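PDB 7CU9: tube-forming protein in Mycobacterial Envelpe, TiME from Mycolicibacterium smegmatis, which probably forms tubular assemblies that span the mycobacterial outer envelope and may serve as a channel for protein secretion. Local coordinates for residues 44-49 and 107-112. Residues are numbered along the deposited sequence; the frame is centred on the assembly and turned at random.
Sequences PVCNNW and VGCAGQ
Cys46 and Cys109 bring the two backbones together with their CA atoms 5.0 Å apart, a short 3-10 turn at 44-46 on one side and the irregular chain 107-112 on the other. The link between them is covalent: Cys46 SG and Cys109 SG are bonded at 2.1 Å, with a disulfide torsion of 112°. Cys109 reaches across with its sulfur anti to the backbone N (chi1 -176°). The indole of Trp49 lies against the bridge. Its CE3 sits 3.4 Å from Cys109 SG, and the sulfur meets the ring obliquely, 55° off the normal of the six-membered ring, in a sulfur-aromatic contact. Cys109 CB lies over one face of the indole, offset toward the rim. Farther along the ring, CZ3 approaches Ala110 N and CH2 packs on Ala110 CB at 4.0 Å. Val45 flanks the bridge too, its CG2 touching the backbone at Gly108 and Cys109, while the carbonyl O of Val45 is 3.6 Å from Cys109 CB. Gln112 adds its CB next to Cys46 SG, while the end of its side chain leads away. The second chain turns at the disulfide itself, in a type II beta turn that starts at Cys109 and ends at Gln112, closed by Gln112 N to Cys109 O at 2.9 Å. Phe128 of strand 123-129 touches both cysteines and Trp49, and Trp49 also stacks on Trp140. The arrangement is a disulfide cross-link packed against a tryptophan; in this PknH-like extracellular domain it ties the turn leading into helix 47-50 to the loop that joins helix 92-103 to strand 113-118 of the antiparallel sheet.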
# COMPACT_ATOMS: atom_id res chain seq x y z
N PRO B 44 -7.95 8.39 28.67
CA PRO B 44 -8.77 7.17 28.68
C PRO B 44 -9.83 7.10 27.58
O PRO B 44 -10.22 6.00 27.23
CB PRO B 44 -9.44 7.19 30.06
CG PRO B 44 -9.42 8.64 30.48
CD PRO B 44 -8.14 9.20 29.89
N VAL B 45 -10.27 8.24 27.03
CA VAL B 45 -11.32 8.26 25.97
C VAL B 45 -10.76 7.68 24.67
O VAL B 45 -11.56 7.35 23.80
CB VAL B 45 -11.92 9.66 25.73
CG1 VAL B 45 -12.57 10.21 26.99
CG2 VAL B 45 -10.91 10.63 25.14
N CYS B 46 -9.44 7.53 24.55
CA CYS B 46 -8.81 6.97 23.32
C CYS B 46 -8.52 5.48 23.48
O CYS B 46 -8.05 4.88 22.50
CB CYS B 46 -7.56 7.75 22.94
SG CYS B 46 -7.98 9.36 22.22
N ASN B 47 -8.82 4.87 24.63
CA ASN B 47 -8.50 3.45 24.88
C ASN B 47 -9.04 2.57 23.74
O ASN B 47 -8.26 1.77 23.19
CB ASN B 47 -9.02 2.96 26.23
CG ASN B 47 -8.40 1.64 26.62
OD1 ASN B 47 -7.30 1.60 27.17
ND2 ASN B 47 -9.08 0.55 26.30
N ASN B 48 -10.31 2.71 23.40
CA ASN B 48 -10.98 1.75 22.48
C ASN B 48 -10.78 2.16 21.02
O ASN B 48 -11.34 1.49 20.14
CB ASN B 48 -12.44 1.53 22.86
CG ASN B 48 -12.58 0.88 24.22
OD1 ASN B 48 -11.58 0.48 24.83
ND2 ASN B 48 -13.80 0.77 24.69
N TRP B 49 -9.95 3.18 20.75
CA TRP B 49 -9.43 3.49 19.40
C TRP B 49 -7.96 3.09 19.28
O TRP B 49 -7.47 2.95 18.15
CB TRP B 49 -9.62 4.98 19.09
CG TRP B 49 -10.95 5.35 18.51
CD1 TRP B 49 -12.10 4.60 18.45
CD2 TRP B 49 -11.27 6.61 17.88
NE1 TRP B 49 -13.10 5.30 17.84
CE2 TRP B 49 -12.62 6.54 17.48
CE3 TRP B 49 -10.54 7.77 17.61
CZ2 TRP B 49 -13.25 7.59 16.82
CZ3 TRP B 49 -11.16 8.81 16.96
CH2 TRP B 49 -12.50 8.72 16.57
N VAL B 107 -16.01 8.84 22.35
CA VAL B 107 -16.49 10.22 22.03
C VAL B 107 -15.52 11.18 22.73
O VAL B 107 -15.33 11.05 23.95
CB VAL B 107 -17.95 10.43 22.46
CG1 VAL B 107 -18.41 11.86 22.20
CG2 VAL B 107 -18.88 9.45 21.77
N GLY B 108 -14.87 12.05 21.95
CA GLY B 108 -13.86 12.99 22.44
C GLY B 108 -12.44 12.59 22.08
O GLY B 108 -11.53 13.41 22.29
N CYS B 109 -12.22 11.38 21.56
CA CYS B 109 -10.86 10.93 21.17
C CYS B 109 -10.41 11.67 19.90
O CYS B 109 -9.23 12.04 19.82
CB CYS B 109 -10.80 9.43 20.95
SG CYS B 109 -9.13 8.84 20.57
N ALA B 110 -11.32 11.88 18.93
CA ALA B 110 -10.99 12.57 17.66
C ALA B 110 -10.36 13.93 18.00
O ALA B 110 -10.96 14.68 18.80
CB ALA B 110 -12.22 12.73 16.80
N GLY B 111 -9.19 14.20 17.44
CA GLY B 111 -8.47 15.47 17.64
C GLY B 111 -7.46 15.41 18.76
O GLY B 111 -6.71 16.39 18.93
N GLN B 112 -7.40 14.30 19.51
CA GLN B 112 -6.48 14.14 20.66
C GLN B 112 -5.19 13.44 20.23
O GLN B 112 -5.24 12.50 19.40
CB GLN B 112 -7.14 13.35 21.79
CG GLN B 112 -8.33 14.08 22.41
CD GLN B 112 -7.92 15.42 22.98
OE1 GLN B 112 -7.01 15.50 23.79
NE2 GLN B 112 -8.59 16.47 22.55